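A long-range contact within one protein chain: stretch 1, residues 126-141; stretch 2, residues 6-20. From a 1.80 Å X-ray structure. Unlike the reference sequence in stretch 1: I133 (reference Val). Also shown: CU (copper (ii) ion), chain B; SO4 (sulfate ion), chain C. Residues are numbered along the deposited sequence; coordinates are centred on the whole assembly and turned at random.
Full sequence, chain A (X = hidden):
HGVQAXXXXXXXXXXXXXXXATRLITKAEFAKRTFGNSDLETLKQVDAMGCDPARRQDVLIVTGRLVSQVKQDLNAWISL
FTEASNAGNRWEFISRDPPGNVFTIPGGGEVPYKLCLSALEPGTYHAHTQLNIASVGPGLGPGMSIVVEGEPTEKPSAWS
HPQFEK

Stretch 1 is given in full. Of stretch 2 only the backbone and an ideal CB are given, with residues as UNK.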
# COMPACT_ATOMS: atom_id res chain seq x y z
N HIS A 126 -11.52 5.19 -1.88
CA HIS A 126 -12.16 3.99 -1.37
C HIS A 126 -11.14 2.90 -1.65
O HIS A 126 -10.89 2.53 -2.79
CB HIS A 126 -13.49 3.72 -2.07
CG HIS A 126 -14.42 2.84 -1.26
ND1 HIS A 126 -14.75 1.55 -1.62
CD2 HIS A 126 -15.06 3.08 -0.02
CE1 HIS A 126 -15.58 1.03 -0.67
NE2 HIS A 126 -15.75 1.96 0.31
N ALA A 127 -10.44 2.46 -0.62
CA ALA A 127 -9.28 1.59 -0.80
C ALA A 127 -9.61 0.15 -0.45
O ALA A 127 -10.36 -0.09 0.52
CB ALA A 127 -8.18 2.05 0.17
N HIS A 128 -8.99 -0.77 -1.20
CA HIS A 128 -9.21 -2.22 -1.02
C HIS A 128 -7.90 -2.90 -1.12
O HIS A 128 -7.05 -2.57 -1.98
CB HIS A 128 -10.01 -2.80 -2.18
CG HIS A 128 -11.39 -2.20 -2.37
ND1 HIS A 128 -12.54 -2.92 -2.17
CD2 HIS A 128 -11.78 -0.94 -2.90
CE1 HIS A 128 -13.62 -2.13 -2.49
NE2 HIS A 128 -13.15 -0.93 -2.94
N THR A 129 -7.73 -3.94 -0.31
CA THR A 129 -6.64 -4.88 -0.63
C THR A 129 -6.90 -5.50 -2.01
O THR A 129 -8.02 -5.97 -2.28
CB THR A 129 -6.60 -6.04 0.40
OG1 THR A 129 -6.35 -5.48 1.69
CG2 THR A 129 -5.45 -6.99 0.05
N GLN A 130 -5.88 -5.54 -2.86
CA GLN A 130 -6.03 -6.24 -4.15
C GLN A 130 -5.07 -7.43 -4.22
O GLN A 130 -3.85 -7.27 -4.08
CB GLN A 130 -5.66 -5.23 -5.28
CG GLN A 130 -5.75 -5.91 -6.66
CD GLN A 130 -5.52 -4.98 -7.82
OE1 GLN A 130 -4.98 -5.42 -8.92
NE2 GLN A 130 -5.90 -3.75 -7.66
N LEU A 131 -5.62 -8.64 -4.42
CA LEU A 131 -4.76 -9.79 -4.60
C LEU A 131 -4.72 -10.11 -6.07
O LEU A 131 -5.78 -10.05 -6.73
CB LEU A 131 -5.38 -10.99 -3.83
CG LEU A 131 -4.54 -12.28 -3.91
CD1 LEU A 131 -3.19 -12.09 -3.25
CD2 LEU A 131 -5.34 -13.48 -3.34
N ASN A 132 -3.53 -10.42 -6.63
CA ASN A 132 -3.46 -10.97 -7.98
C ASN A 132 -2.92 -12.36 -7.94
O ASN A 132 -1.83 -12.57 -7.43
CB ASN A 132 -2.63 -10.12 -8.91
CG ASN A 132 -3.50 -9.04 -9.54
OD1 ASN A 132 -4.30 -9.28 -10.51
ND2 ASN A 132 -3.48 -7.94 -8.90
N ILE A 133 -3.74 -13.30 -8.40
CA ILE A 133 -3.34 -14.69 -8.42
C ILE A 133 -2.79 -14.95 -9.82
O ILE A 133 -3.51 -14.75 -10.82
CB ILE A 133 -4.53 -15.62 -8.16
CG1 ILE A 133 -5.14 -15.27 -6.78
CG2 ILE A 133 -4.04 -17.10 -8.29
CD1 ILE A 133 -6.51 -15.87 -6.55
N ALA A 134 -1.52 -15.38 -9.91
CA ALA A 134 -0.86 -15.58 -11.23
C ALA A 134 -1.66 -16.60 -12.01
O ALA A 134 -2.01 -17.68 -11.47
CB ALA A 134 0.58 -16.11 -11.02
N SER A 135 -1.96 -16.26 -13.28
CA SER A 135 -2.68 -17.14 -14.23
C SER A 135 -4.19 -17.21 -13.97
O SER A 135 -4.93 -17.93 -14.66
CB SER A 135 -2.09 -18.59 -14.33
OG SER A 135 -2.61 -19.49 -13.33
N VAL A 136 -4.65 -16.47 -12.96
CA VAL A 136 -6.09 -16.53 -12.63
C VAL A 136 -6.74 -15.14 -12.73
O VAL A 136 -7.71 -14.99 -13.50
CB VAL A 136 -6.29 -17.14 -11.20
CG1 VAL A 136 -7.78 -17.17 -10.88
CG2 VAL A 136 -5.76 -18.57 -11.18
N GLY A 137 -6.25 -14.18 -11.95
CA GLY A 137 -6.85 -12.84 -11.94
C GLY A 137 -6.92 -12.27 -10.53
O GLY A 137 -6.26 -12.80 -9.57
N PRO A 138 -7.78 -11.26 -10.36
CA PRO A 138 -7.78 -10.43 -9.15
C PRO A 138 -8.84 -10.88 -8.13
O PRO A 138 -9.79 -11.65 -8.43
CB PRO A 138 -8.20 -9.04 -9.69
CG PRO A 138 -9.24 -9.42 -10.78
CD PRO A 138 -8.57 -10.63 -11.45
N GLY A 139 -8.60 -10.45 -6.90
CA GLY A 139 -9.65 -10.49 -5.84
C GLY A 139 -9.51 -9.19 -5.11
O GLY A 139 -8.36 -8.67 -4.93
N LEU A 140 -10.63 -8.61 -4.67
CA LEU A 140 -10.58 -7.37 -3.90
C LEU A 140 -11.22 -7.61 -2.54
O LEU A 140 -12.30 -8.25 -2.46
CB LEU A 140 -11.39 -6.27 -4.58
CG LEU A 140 -10.80 -5.78 -5.93
CD1 LEU A 140 -11.71 -4.70 -6.48
CD2 LEU A 140 -9.41 -5.21 -5.75
N GLY A 141 -10.59 -7.11 -1.49
CA GLY A 141 -11.22 -7.19 -0.16
C GLY A 141 -12.25 -6.05 -0.06
O GLY A 141 -12.42 -5.23 -0.97
N UNK A 6 -19.95 -10.32 -6.67
CA UNK A 6 -18.89 -10.24 -5.60
C UNK A 6 -17.46 -10.00 -6.13
O UNK A 6 -17.07 -10.44 -7.22
CB UNK A 6 -18.89 -11.54 -4.79
N UNK A 7 -16.68 -9.28 -5.33
CA UNK A 7 -15.37 -8.90 -5.85
C UNK A 7 -14.24 -9.77 -5.30
O UNK A 7 -13.09 -9.59 -5.68
CB UNK A 7 -15.09 -7.43 -5.52
N UNK A 8 -14.57 -10.73 -4.42
CA UNK A 8 -13.56 -11.71 -3.98
C UNK A 8 -13.33 -12.80 -5.05
O UNK A 8 -14.29 -13.26 -5.72
CB UNK A 8 -13.99 -12.36 -2.66
N UNK A 9 -12.08 -13.22 -5.16
CA UNK A 9 -11.77 -14.43 -5.91
C UNK A 9 -12.38 -15.63 -5.19
O UNK A 9 -12.42 -15.67 -3.96
CB UNK A 9 -10.26 -14.60 -6.08
N UNK A 10 -12.87 -16.60 -5.96
CA UNK A 10 -13.27 -17.90 -5.36
C UNK A 10 -12.09 -18.79 -5.05
O UNK A 10 -12.24 -19.77 -4.26
CB UNK A 10 -14.22 -18.65 -6.30
N UNK A 11 -10.92 -18.44 -5.58
CA UNK A 11 -9.73 -19.27 -5.40
C UNK A 11 -9.04 -18.96 -4.07
O UNK A 11 -8.58 -19.87 -3.38
CB UNK A 11 -8.76 -19.06 -6.56
N UNK A 12 -8.90 -17.66 -3.75
CA UNK A 12 -8.22 -17.25 -2.47
C UNK A 12 -9.02 -16.07 -1.96
O UNK A 12 -9.21 -15.08 -2.69
CB UNK A 12 -6.75 -16.88 -2.66
N UNK A 13 -9.50 -16.15 -0.71
CA UNK A 13 -10.31 -15.05 -0.14
C UNK A 13 -9.42 -14.15 0.66
O UNK A 13 -8.47 -14.61 1.31
CB UNK A 13 -11.45 -15.58 0.73
N UNK A 14 -9.72 -12.86 0.65
CA UNK A 14 -9.00 -11.86 1.47
C UNK A 14 -9.90 -11.67 2.71
O UNK A 14 -11.04 -11.17 2.58
CB UNK A 14 -8.76 -10.55 0.72
N UNK A 15 -9.44 -12.14 3.86
CA UNK A 15 -10.25 -12.13 5.06
C UNK A 15 -9.66 -11.22 6.17
O UNK A 15 -8.45 -10.92 6.17
CB UNK A 15 -10.40 -13.56 5.58
N UNK A 16 -10.55 -10.75 7.05
CA UNK A 16 -10.10 -10.01 8.27
C UNK A 16 -9.29 -8.77 7.93
O UNK A 16 -8.35 -8.40 8.65
CB UNK A 16 -9.26 -10.92 9.17
N UNK A 17 -9.67 -8.12 6.84
CA UNK A 17 -8.92 -6.92 6.39
C UNK A 17 -9.10 -5.79 7.45
O UNK A 17 -10.24 -5.56 7.93
CB UNK A 17 -9.41 -6.46 5.02
N UNK A 18 -7.99 -5.11 7.85
CA UNK A 18 -8.12 -4.04 8.83
C UNK A 18 -7.29 -2.89 8.30
O UNK A 18 -6.22 -3.16 7.78
CB UNK A 18 -7.67 -4.47 10.23
N UNK A 19 -7.78 -1.66 8.46
CA UNK A 19 -7.04 -0.49 8.03
C UNK A 19 -6.66 0.25 9.30
O UNK A 19 -7.51 0.45 10.21
CB UNK A 19 -7.85 0.39 7.07
N UNK A 20 -5.42 0.75 9.35
CA UNK A 20 -4.96 1.40 10.61
C UNK A 20 -5.55 2.80 10.82
O UNK A 20 -5.47 3.35 11.92
CB UNK A 20 -3.43 1.50 10.61
CU CU B . -14.19 0.74 -3.23
S SO4 C . -20.00 -18.59 -7.47
O1 SO4 C . -18.74 -18.19 -8.09
O2 SO4 C . -20.90 -19.21 -8.51
O3 SO4 C . -19.68 -19.57 -6.39
O4 SO4 C . -20.64 -17.40 -6.87

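At position 6 the ideal CB has nothing of stretch 1 within 5.5 Å, so the geometry selects little; the residue is Q6, which makes no contact. Position 7 points toward stretch 1, its ideal CB 4.0 Å from L140 CB, so an apolar side chain would suit. It is L7, whose CB lies 4.0 Å from L140 CB. Its backbone ties the two stretches together: L140 N donates to L7 O at 2.8 Å and 165°.

Position 8 points away, its ideal CB 4.4 Å from L140 O, which leaves the choice wide. Q8 turns its amide back on its own stretch: the backbone N of 14 donates to Q8 OE1 (2.8 Å) and Q8 NE2 to the backbone O of 14 (2.9 Å), a two-point clasp bracing the segment between.

Position 9 points toward stretch 1 where the backbones are close, its CA nearest that of G139. With the ideal CB 3.8 Å from P138 O and 4.0 Å from I133 CD1, a small side chain fits readily. S9 also accepts from its own stretch, where the backbone N of 11 donates to S9 OG at 3.0 Å, while S9 OG lies 3.4 Å from I133 CD1.

Position 10 points away into space free of stretch 1, open to long polar groups; R10 binds the sulfate through NE to O1 (3.0 Å) and NH2 to O4 (3.1 Å).

Position 11 faces I133 CD1 (3.9 Å from the ideal CB) and V136 CG1 (4.8 Å), an apolar patch for an aliphatic or aromatic group. F11 lays a ring face under V136 CG1, 4.1 Å from the centroid and 20° off the normal.

Position 12 has its ideal CB 3.7 Å from L131 CD2 and 4.0 Å from I133 CD1, favouring a compact apolar residue. V12 meets both: CG1 to L131 CD2 at 3.6 Å, CG2 to I133 CD1 at 3.9 Å.

At positions 13, 15, 16, 18 and 20 no stretch 1 atom lies within 5.5 Å of the ideal CB, so polar or charged groups would do; phi/psi of 59/35 at 16 favours Gly, Asn or Asp. K13, E15, D16, T18 and S20 make no contact with stretch 1.

Position 14 points toward stretch 1, its ideal CB 4.3 Å from G141 CA and 4.9 Å from T129 CG2, with room for a branched or longer aliphatic. I14 reaches L131 CB with CD1 at 3.9 Å.

Position 17 aims at T129 OG1, 4.6 Å from the ideal CB, and T129 N is also a donor, so an acceptor is apt. E17 OE1 accepts both, from T129 N at 2.8 Å and T129 OG1 at 2.7 Å.

Position 19 points toward stretch 1 across a wide backbone gap to A127, which a large side chain could span. F19 does, bringing CE2 to 4.1 Å from A127 CB.

Stretch 2 6-20: QLQSRFVKIEDETFS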
# COMPACT_ATOMS: atom_id res chain seq x y z
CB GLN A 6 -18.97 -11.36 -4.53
CG GLN A 6 -17.81 -11.51 -3.51
CD GLN A 6 -18.14 -10.85 -2.15
OE1 GLN A 6 -17.40 -11.01 -1.19
NE2 GLN A 6 -19.23 -10.12 -2.08
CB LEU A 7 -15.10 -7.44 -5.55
CG LEU A 7 -16.09 -6.47 -6.23
CD1 LEU A 7 -15.74 -5.09 -5.66
CD2 LEU A 7 -15.79 -6.53 -7.72
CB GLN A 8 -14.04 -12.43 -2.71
CG GLN A 8 -14.18 -11.46 -1.50
CD GLN A 8 -12.90 -11.40 -0.63
OE1 GLN A 8 -11.83 -11.96 -0.97
NE2 GLN A 8 -13.04 -10.76 0.54
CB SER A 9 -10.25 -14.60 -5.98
OG SER A 9 -9.94 -15.85 -6.60
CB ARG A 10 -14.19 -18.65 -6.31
CG ARG A 10 -15.47 -17.90 -6.69
CD ARG A 10 -16.06 -16.95 -5.65
NE ARG A 10 -17.31 -16.39 -6.17
CZ ARG A 10 -17.74 -15.12 -6.07
NH1 ARG A 10 -17.02 -14.15 -5.47
NH2 ARG A 10 -18.92 -14.83 -6.62
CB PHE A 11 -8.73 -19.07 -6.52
CG PHE A 11 -9.04 -19.84 -7.80
CD1 PHE A 11 -10.35 -20.00 -8.25
CD2 PHE A 11 -7.99 -20.29 -8.63
CE1 PHE A 11 -10.62 -20.68 -9.46
CE2 PHE A 11 -8.26 -20.98 -9.82
CZ PHE A 11 -9.58 -21.16 -10.24
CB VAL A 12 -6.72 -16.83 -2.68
CG1 VAL A 12 -6.10 -16.34 -1.34
CG2 VAL A 12 -5.86 -17.93 -3.33
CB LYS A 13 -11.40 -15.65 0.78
CG LYS A 13 -12.44 -14.62 1.18
CD LYS A 13 -13.77 -15.25 1.70
CE LYS A 13 -14.71 -14.09 2.01
NZ LYS A 13 -15.82 -14.45 2.93
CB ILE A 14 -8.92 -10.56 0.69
CG1 ILE A 14 -8.01 -10.78 -0.54
CG2 ILE A 14 -8.40 -9.38 1.59
CD1 ILE A 14 -8.14 -9.58 -1.53
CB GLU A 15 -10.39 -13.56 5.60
CG GLU A 15 -11.03 -14.52 4.55
CD GLU A 15 -11.33 -15.90 5.11
OE1 GLU A 15 -11.20 -16.13 6.35
OE2 GLU A 15 -11.66 -16.78 4.29
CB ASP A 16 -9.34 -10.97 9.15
CG ASP A 16 -10.24 -12.16 9.57
OD1 ASP A 16 -11.33 -11.91 10.06
OD2 ASP A 16 -9.92 -13.27 9.25
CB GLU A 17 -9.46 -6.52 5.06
CG GLU A 17 -8.78 -5.29 4.47
CD GLU A 17 -9.50 -4.82 3.24
OE1 GLU A 17 -8.87 -4.73 2.17
OE2 GLU A 17 -10.71 -4.52 3.32
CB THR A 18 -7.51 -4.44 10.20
OG1 THR A 18 -8.27 -5.54 10.71
CG2 THR A 18 -7.60 -3.26 11.14
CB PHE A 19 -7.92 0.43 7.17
CG PHE A 19 -8.27 -0.17 5.83
CD1 PHE A 19 -9.30 -1.09 5.72
CD2 PHE A 19 -7.55 0.20 4.70
CE1 PHE A 19 -9.62 -1.65 4.48
CE2 PHE A 19 -7.85 -0.36 3.44
CZ PHE A 19 -8.90 -1.28 3.36
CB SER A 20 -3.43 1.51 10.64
OG SER A 20 -2.98 2.31 9.52
O HOH W 1 -14.30 1.06 -5.28
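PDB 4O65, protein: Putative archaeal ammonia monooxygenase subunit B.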